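Local coordinates for coenzyme F420-dependent N(5),N(10)-methenyltetrahydromethanopterin reductase-related protein (Desulfurobacterium thermolithotrophum DSM 11699, PDB 6HUZ), which is a bacterial paralog of [Fe]-hydrogenase that carries the iron-guanylylpyridinol cofactor and uses tetrahydrofolate derivatives as substrates, at residues A[94-99]-A[116-121]; A[102-107]-A[111-116]. All blocks are in the same frame, centred on the assembly; numbering follows the deposited sequence.

Contact 1 (A[94-99]-A[116-121]). With FE9 (iron-guanylyl pyridinol cofactor), chain B.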
loop_
_atom_site.group_PDB
_atom_site.type_symbol
_atom_site.label_atom_id
_atom_site.label_comp_id
_atom_site.label_asym_id
_atom_site.label_seq_id
_atom_site.Cartn_x
_atom_site.Cartn_y
_atom_site.Cartn_z
ATOM N N GLY A 94 2.362 26.774 -7.492
ATOM C CA GLY A 94 1.587 27.708 -8.302
ATOM C C GLY A 94 2.013 28.064 -9.711
ATOM O O GLY A 94 1.254 28.750 -10.387
ATOM N N VAL A 95 3.184 27.621 -10.189
ATOM C CA VAL A 95 3.622 27.975 -11.549
ATOM C C VAL A 95 2.704 27.339 -12.634
ATOM O O VAL A 95 2.314 28.032 -13.575
ATOM C CB VAL A 95 5.108 27.616 -11.787
ATOM C CG1 VAL A 95 5.532 27.999 -13.196
ATOM C CG2 VAL A 95 6.013 28.286 -10.752
ATOM N N THR A 96 2.378 26.026 -12.487
ATOM C CA THR A 96 1.517 25.298 -13.420
ATOM C C THR A 96 0.108 25.900 -13.418
ATOM O O THR A 96 -0.465 26.116 -14.484
ATOM C CB THR A 96 1.519 23.802 -13.085
ATOM O OG1 THR A 96 2.864 23.318 -13.169
ATOM C CG2 THR A 96 0.636 22.992 -14.026
ATOM N N PHE A 97 -0.442 26.194 -12.230
ATOM C CA PHE A 97 -1.775 26.799 -12.113
ATOM C C PHE A 97 -1.820 28.135 -12.827
ATOM O O PHE A 97 -2.764 28.434 -13.554
ATOM C CB PHE A 97 -2.122 27.039 -10.622
ATOM C CG PHE A 97 -2.407 25.813 -9.783
ATOM C CD1 PHE A 97 -3.014 24.698 -10.335
ATOM C CD2 PHE A 97 -2.129 25.802 -8.425
ATOM C CE1 PHE A 97 -3.303 23.584 -9.557
ATOM C CE2 PHE A 97 -2.426 24.690 -7.649
ATOM C CZ PHE A 97 -3.008 23.582 -8.222
ATOM N N LYS A 98 -0.801 28.957 -12.606
ATOM C CA LYS A 98 -0.736 30.268 -13.220
ATOM C C LYS A 98 -0.789 30.168 -14.742
ATOM O O LYS A 98 -1.629 30.812 -15.370
ATOM C CB LYS A 98 0.543 30.990 -12.763
ATOM C CG LYS A 98 0.602 32.466 -13.146
ATOM C CD LYS A 98 1.959 32.860 -13.738
ATOM C CE LYS A 98 2.041 32.558 -15.216
ATOM N NZ LYS A 98 3.430 32.647 -15.736
ATOM N N ILE A 99 0.100 29.355 -15.333
ATOM C CA ILE A 99 0.164 29.193 -16.790
ATOM C C ILE A 99 -1.169 28.703 -17.343
ATOM O O ILE A 99 -1.677 29.275 -18.309
ATOM C CB ILE A 99 1.332 28.240 -17.189
ATOM C CG1 ILE A 99 2.696 28.828 -16.781
ATOM C CG2 ILE A 99 1.325 27.955 -18.687
ATOM C CD1 ILE A 99 3.725 27.813 -16.454
ATOM N N THR A 116 2.071 16.878 -17.077
ATOM C CA THR A 116 3.146 15.885 -17.148
ATOM C C THR A 116 3.348 15.370 -15.674
ATOM O O THR A 116 2.433 15.489 -14.873
ATOM C CB THR A 116 4.388 16.487 -17.810
ATOM O OG1 THR A 116 4.871 17.565 -17.002
ATOM C CG2 THR A 116 4.104 16.956 -19.229
ATOM N N CYS A 117 4.516 14.844 -15.318
ATOM C CA CYS A 117 4.766 14.323 -13.969
ATOM C C CYS A 117 4.660 15.353 -12.853
ATOM O O CYS A 117 4.556 14.945 -11.713
ATOM C CB CYS A 117 6.132 13.644 -13.911
ATOM S SG CYS A 117 7.517 14.811 -13.685
ATOM N N THR A 118 4.745 16.660 -13.140
ATOM C CA THR A 118 4.702 17.672 -12.079
ATOM C C THR A 118 3.325 18.136 -11.594
ATOM O O THR A 118 3.270 18.997 -10.709
ATOM C CB THR A 118 5.482 18.912 -12.566
ATOM O OG1 THR A 118 4.897 19.356 -13.799
ATOM C CG2 THR A 118 6.974 18.610 -12.763
ATOM N N MET A 119 2.228 17.635 -12.155
ATOM C CA MET A 119 0.915 18.093 -11.710
ATOM C C MET A 119 -0.141 17.078 -12.023
ATOM O O MET A 119 -0.218 16.649 -13.170
ATOM C CB MET A 119 0.569 19.414 -12.433
ATOM C CG MET A 119 -0.834 19.945 -12.142
ATOM S SD MET A 119 -1.187 20.016 -10.368
ATOM C CE MET A 119 -0.273 21.482 -9.944
ATOM N N SER A 120 -0.966 16.679 -11.020
ATOM C CA SER A 120 -2.041 15.738 -11.300
ATOM C C SER A 120 -3.075 16.457 -12.176
ATOM O O SER A 120 -3.416 17.618 -11.898
ATOM C CB SER A 120 -2.711 15.289 -10.009
ATOM O OG SER A 120 -4.022 14.831 -10.283
ATOM N N ILE A 121 -3.570 15.789 -13.230
ATOM C CA ILE A 121 -4.559 16.410 -14.105
ATOM C C ILE A 121 -5.859 16.673 -13.349
ATOM O O ILE A 121 -6.563 17.653 -13.670
ATOM C CB ILE A 121 -4.810 15.600 -15.418
ATOM C CG1 ILE A 121 -5.599 16.458 -16.442
ATOM C CG2 ILE A 121 -5.571 14.278 -15.158
ATOM C CD1 ILE A 121 -4.968 17.871 -16.919
HETATM O O2 FE9 B . 11.846 15.626 -13.801
HETATM FE FE FE9 B . 9.331 14.269 -15.296
HETATM C C1F FE9 B . 10.547 14.140 -16.659
HETATM O O1F FE9 B . 11.294 14.060 -17.506
HETATM C C2F FE9 B . 8.724 12.593 -15.735
HETATM O O2F FE9 B . 8.337 11.576 -16.038
HETATM C C8 FE9 B . 7.983 15.132 -16.329
HETATM O O18 FE9 B . 7.216 14.522 -17.053
HETATM C C7 FE9 B . 7.864 16.643 -16.222
HETATM C C6 FE9 B . 9.078 17.095 -15.462
HETATM N N1 FE9 B . 9.923 16.099 -14.944
HETATM C C5 FE9 B . 9.363 18.530 -15.301
HETATM C C5M FE9 B . 8.398 19.545 -15.843
HETATM C C4 FE9 B . 10.575 18.922 -14.562
HETATM C C3 FE9 B . 11.462 17.862 -14.009
HETATM C C3M FE9 B . 12.730 18.185 -13.260
HETATM C C2 FE9 B . 11.090 16.417 -14.244
HETATM O O3P FE9 B . 10.770 20.253 -14.357
HETATM P P1 FE9 B . 11.816 21.146 -15.204
HETATM O O1P FE9 B . 12.799 20.278 -15.831
HETATM O O2P FE9 B . 12.612 22.065 -14.137
HETATM O "O5'" FE9 B . 10.943 21.959 -16.261
HETATM C "C5'" FE9 B . 10.092 23.032 -15.888
HETATM C "C4'" FE9 B . 10.234 24.087 -16.979
HETATM O "O4'" FE9 B . 9.278 25.120 -16.769
HETATM C "C1'" FE9 B . 9.860 26.342 -17.202
HETATM C "C2'" FE9 B . 11.295 26.238 -16.732
HETATM O "O2'" FE9 B . 12.199 27.127 -17.402
HETATM C "C3'" FE9 B . 11.603 24.766 -16.981
HETATM O "O3'" FE9 B . 12.239 24.539 -18.240
HETATM N N9A FE9 B . 9.076 27.478 -16.681
HETATM C C4A FE9 B . 8.080 27.993 -17.364
HETATM N N3A FE9 B . 7.584 27.749 -18.598
HETATM C C2A FE9 B . 6.568 28.512 -19.053
HETATM N N2A FE9 B . 6.076 28.208 -20.275
HETATM N N1A FE9 B . 6.021 29.525 -18.354
HETATM C C6A FE9 B . 6.476 29.891 -17.143
HETATM O O6A FE9 B . 5.950 30.817 -16.503
HETATM C C5A FE9 B . 7.559 29.101 -16.553
HETATM N N7A FE9 B . 8.260 29.114 -15.409
HETATM C C8A FE9 B . 9.179 28.118 -15.500
HETATM O O HOH W 1 3.376 21.637 -11.110
HETATM O O HOH W 2 10.354 13.528 -13.437
#
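M119 reaches across to the helix that starts after G94 and meets two of its side chains. Its CE methyl lies 3.7 Å from F97 CE1 and 4.1 Å from the centroid of the F97 ring, an off-centre CH-pi contact. SD stands obliquely to the same ring, 5.1 Å from its centroid, which makes this a Met-aromatic contact. The two side chains cross at about a right angle. M119 leaves the backbone with CG anti to N (chi1 175°), then bends at chi2 and chi3, and these bends in the side chain bring CE to the ring. Nearer the M119 backbone, CG packs 3.9 Å from T96 CG2. Water 1 adds a polar link: it bridges T96 OG1 and T118 O, 2.7 Å from each. T96 OG1 is also hydrogen-bonded to T89 OG1, and T118 OG1 to T89 O.

The turn from T116 to M119 also presents C117 to the cofactor. C117 SG binds FE9 FE, the iron, at 2.5 Å. C117 N donates a nearly straight bond to FE9 O18 (165°). On the helix, V95 and I99 pack on the guanine of the same cofactor.

F97 stacks on Y127, and both F97 and M119 touch L124. Helix 121-127 thus packs against the contact between helix 95-103 and the loop after strand 112-115.

Contact 2 (A[102-107]-A[111-116]). With FE9 (iron-guanylyl pyridinol cofactor), chain B.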
loop_
_atom_site.group_PDB
_atom_site.type_symbol
_atom_site.label_atom_id
_atom_site.label_comp_id
_atom_site.label_asym_id
_atom_site.label_seq_id
_atom_site.Cartn_x
_atom_site.Cartn_y
_atom_site.Cartn_z
ATOM N N THR A 102 -3.860 31.387 -17.238
ATOM C CA THR A 102 -3.534 32.481 -18.162
ATOM C C THR A 102 -3.817 32.124 -19.622
ATOM O O THR A 102 -4.321 32.972 -20.353
ATOM C CB THR A 102 -2.069 32.886 -17.928
ATOM O OG1 THR A 102 -1.915 33.283 -16.565
ATOM C CG2 THR A 102 -1.608 34.005 -18.830
ATOM N N ILE A 103 -3.498 30.883 -20.058
ATOM C CA ILE A 103 -3.722 30.474 -21.464
ATOM C C ILE A 103 -5.144 30.006 -21.744
ATOM O O ILE A 103 -5.560 29.972 -22.898
ATOM C CB ILE A 103 -2.722 29.371 -21.897
ATOM C CG1 ILE A 103 -3.040 28.017 -21.212
ATOM C CG2 ILE A 103 -1.275 29.845 -21.673
ATOM C CD1 ILE A 103 -2.120 26.842 -21.560
ATOM N N LEU A 104 -5.883 29.630 -20.701
ATOM C CA LEU A 104 -7.255 29.134 -20.836
ATOM C C LEU A 104 -8.181 29.952 -21.790
ATOM O O LEU A 104 -8.877 29.341 -22.593
ATOM C CB LEU A 104 -7.874 29.010 -19.432
ATOM C CG LEU A 104 -9.137 28.195 -19.291
ATOM C CD1 LEU A 104 -8.869 26.731 -19.566
ATOM C CD2 LEU A 104 -9.680 28.332 -17.889
ATOM N N PRO A 105 -8.229 31.297 -21.753
ATOM C CA PRO A 105 -9.132 32.008 -22.676
ATOM C C PRO A 105 -8.663 32.089 -24.126
ATOM O O PRO A 105 -9.449 32.489 -24.986
ATOM C CB PRO A 105 -9.222 33.434 -22.093
ATOM C CG PRO A 105 -8.174 33.531 -21.046
ATOM C CD PRO A 105 -7.486 32.221 -20.871
ATOM N N TYR A 106 -7.393 31.742 -24.396
ATOM C CA TYR A 106 -6.813 31.845 -25.738
ATOM C C TYR A 106 -6.718 30.550 -26.532
ATOM O O TYR A 106 -6.523 30.624 -27.733
ATOM C CB TYR A 106 -5.416 32.434 -25.606
ATOM C CG TYR A 106 -5.407 33.781 -24.919
ATOM C CD1 TYR A 106 -5.587 34.952 -25.646
ATOM C CD2 TYR A 106 -5.206 33.888 -23.546
ATOM C CE1 TYR A 106 -5.563 36.198 -25.028
ATOM C CE2 TYR A 106 -5.175 35.132 -22.916
ATOM C CZ TYR A 106 -5.354 36.287 -23.666
ATOM O OH TYR A 106 -5.329 37.541 -23.097
ATOM N N LEU A 107 -6.827 29.374 -25.887
ATOM C CA LEU A 107 -6.719 28.101 -26.599
ATOM C C LEU A 107 -7.839 27.980 -27.622
ATOM O O LEU A 107 -8.910 28.542 -27.416
ATOM C CB LEU A 107 -6.708 26.917 -25.602
ATOM C CG LEU A 107 -5.499 26.886 -24.663
ATOM C CD1 LEU A 107 -5.730 25.929 -23.453
ATOM C CD2 LEU A 107 -4.222 26.540 -25.407
ATOM N N ALA A 111 -9.662 22.611 -27.570
ATOM C CA ALA A 111 -8.261 22.312 -27.263
ATOM C C ALA A 111 -8.203 21.402 -26.020
ATOM O O ALA A 111 -9.161 21.379 -25.243
ATOM C CB ALA A 111 -7.506 23.592 -26.956
ATOM N N VAL A 112 -7.088 20.675 -25.815
ATOM C CA VAL A 112 -6.926 19.809 -24.628
ATOM C C VAL A 112 -5.650 20.278 -23.901
ATOM O O VAL A 112 -4.632 20.519 -24.543
ATOM C CB VAL A 112 -6.923 18.279 -24.949
ATOM C CG1 VAL A 112 -5.921 17.925 -26.042
ATOM C CG2 VAL A 112 -6.702 17.406 -23.681
ATOM N N ILE A 113 -5.725 20.437 -22.565
ATOM C CA ILE A 113 -4.601 20.848 -21.730
ATOM C C ILE A 113 -4.066 19.545 -21.112
ATOM O O ILE A 113 -4.857 18.784 -20.564
ATOM C CB ILE A 113 -5.071 21.848 -20.631
ATOM C CG1 ILE A 113 -5.328 23.232 -21.245
ATOM C CG2 ILE A 113 -4.064 21.923 -19.482
ATOM C CD1 ILE A 113 -6.076 24.208 -20.324
ATOM N N CYS A 114 -2.743 19.288 -21.204
ATOM C CA CYS A 114 -2.129 18.078 -20.673
ATOM C C CYS A 114 -1.115 18.385 -19.628
ATOM O O CYS A 114 -0.280 19.257 -19.849
ATOM C CB CYS A 114 -1.476 17.263 -21.784
ATOM S SG CYS A 114 -2.599 16.751 -23.092
ATOM N N THR A 115 -1.134 17.633 -18.501
ATOM C CA THR A 115 -0.102 17.846 -17.498
ATOM C C THR A 115 0.922 16.754 -17.725
ATOM O O THR A 115 0.679 15.820 -18.505
ATOM C CB THR A 115 -0.662 17.866 -16.093
ATOM O OG1 THR A 115 -1.393 16.659 -15.831
ATOM C CG2 THR A 115 -1.510 19.128 -15.840
ATOM N N THR A 116 2.071 16.878 -17.077
ATOM C CA THR A 116 3.146 15.885 -17.148
ATOM C C THR A 116 3.348 15.370 -15.674
ATOM O O THR A 116 2.433 15.489 -14.873
ATOM C CB THR A 116 4.388 16.487 -17.810
ATOM O OG1 THR A 116 4.871 17.565 -17.002
ATOM C CG2 THR A 116 4.104 16.956 -19.229
HETATM O O2 FE9 B . 11.846 15.626 -13.801
HETATM FE FE FE9 B . 9.331 14.269 -15.296
HETATM C C1F FE9 B . 10.547 14.140 -16.659
HETATM O O1F FE9 B . 11.294 14.060 -17.506
HETATM C C2F FE9 B . 8.724 12.593 -15.735
HETATM O O2F FE9 B . 8.337 11.576 -16.038
HETATM C C8 FE9 B . 7.983 15.132 -16.329
HETATM O O18 FE9 B . 7.216 14.522 -17.053
HETATM C C7 FE9 B . 7.864 16.643 -16.222
HETATM C C6 FE9 B . 9.078 17.095 -15.462
HETATM N N1 FE9 B . 9.923 16.099 -14.944
HETATM C C5 FE9 B . 9.363 18.530 -15.301
HETATM C C5M FE9 B . 8.398 19.545 -15.843
HETATM C C4 FE9 B . 10.575 18.922 -14.562
HETATM C C3 FE9 B . 11.462 17.862 -14.009
HETATM C C3M FE9 B . 12.730 18.185 -13.260
HETATM C C2 FE9 B . 11.090 16.417 -14.244
HETATM O O3P FE9 B . 10.770 20.253 -14.357
HETATM P P1 FE9 B . 11.816 21.146 -15.204
HETATM O O1P FE9 B . 12.799 20.278 -15.831
HETATM O O2P FE9 B . 12.612 22.065 -14.137
HETATM O "O5'" FE9 B . 10.943 21.959 -16.261
HETATM C "C5'" FE9 B . 10.092 23.032 -15.888
HETATM C "C4'" FE9 B . 10.234 24.087 -16.979
HETATM O "O4'" FE9 B . 9.278 25.120 -16.769
HETATM C "C1'" FE9 B . 9.860 26.342 -17.202
HETATM C "C2'" FE9 B . 11.295 26.238 -16.732
HETATM O "O2'" FE9 B . 12.199 27.127 -17.402
HETATM C "C3'" FE9 B . 11.603 24.766 -16.981
HETATM O "O3'" FE9 B . 12.239 24.539 -18.240
HETATM N N9A FE9 B . 9.076 27.478 -16.681
HETATM C C4A FE9 B . 8.080 27.993 -17.364
HETATM N N3A FE9 B . 7.584 27.749 -18.598
HETATM C C2A FE9 B . 6.568 28.512 -19.053
HETATM N N2A FE9 B . 6.076 28.208 -20.275
HETATM N N1A FE9 B . 6.021 29.525 -18.354
HETATM C C6A FE9 B . 6.476 29.891 -17.143
HETATM O O6A FE9 B . 5.950 30.817 -16.503
HETATM C C5A FE9 B . 7.559 29.101 -16.553
HETATM N N7A FE9 B . 8.260 29.114 -15.409
HETATM C C8A FE9 B . 9.179 28.118 -15.500
HETATM O O HOH W 2 10.354 13.528 -13.437
#
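L107 and I113 cross at about a right angle, and the closest approach is from a leucine methyl to the stem of the isoleucine. L107 CD1 lies 3.5 Å from I113 CG1 and 3.6 Å from I113 CD1, so one methyl touches both carbons of that branch. I113 has CG1 anti to its carbonyl carbon (chi1 -75°), and the extended chi2 (168°) carries CD1 out to L104 and L107.

L104 meets the same CD1. Its side chain also crosses I113 at about a right angle, with L104 CD1 3.8 Å from I113 CD1. The end of the isoleucine therefore touches a methyl from each leucine. L104 CB does not point straight at the strand. With CG anti to the backbone N (chi1 -165°), the side chain swings CD1 to the isoleucine.

Just before the strand the two segments come closer. L107 CB and A111 CB face each other at 3.7 Å, both on bonds directed across the contact. The CA atoms of these residues are 6.0 Å apart.

This joins residues 102-107, which follow on from helix 95-103, to strand 112-115, within a beta-alpha-beta unit of the Rossmann-like domain. L87 and L124 also pack on I113, while A79, A85 and I140 pack on L107. All four touching residues are buried and meet through carbon alone. The two segments are held together by hydrophobic packing, and the strand's backbone bonds go instead to strands 84-87 and 141-144.

In the fold
From the N terminus, the chain leaves strand 84-87 and reaches 94-99, the first segment of contact 1, at the start of helix 95-103. The chain runs on into 102-107, the first segment of contact 2. After a short connection, strand 112-115 returns, and contact 2 closes this tight loop at once. The chain then passes T116, which both contacts share, and contact 1 closes the wider loop around it. The contacts are therefore nested and do not cross. Their centres are 11 Å apart, and I121 packs on I113 and T115. Contact 2 ties 102-107 to the sheet. Contact 1 ties the helix start to the cofactor-binding turn before helix 121-127.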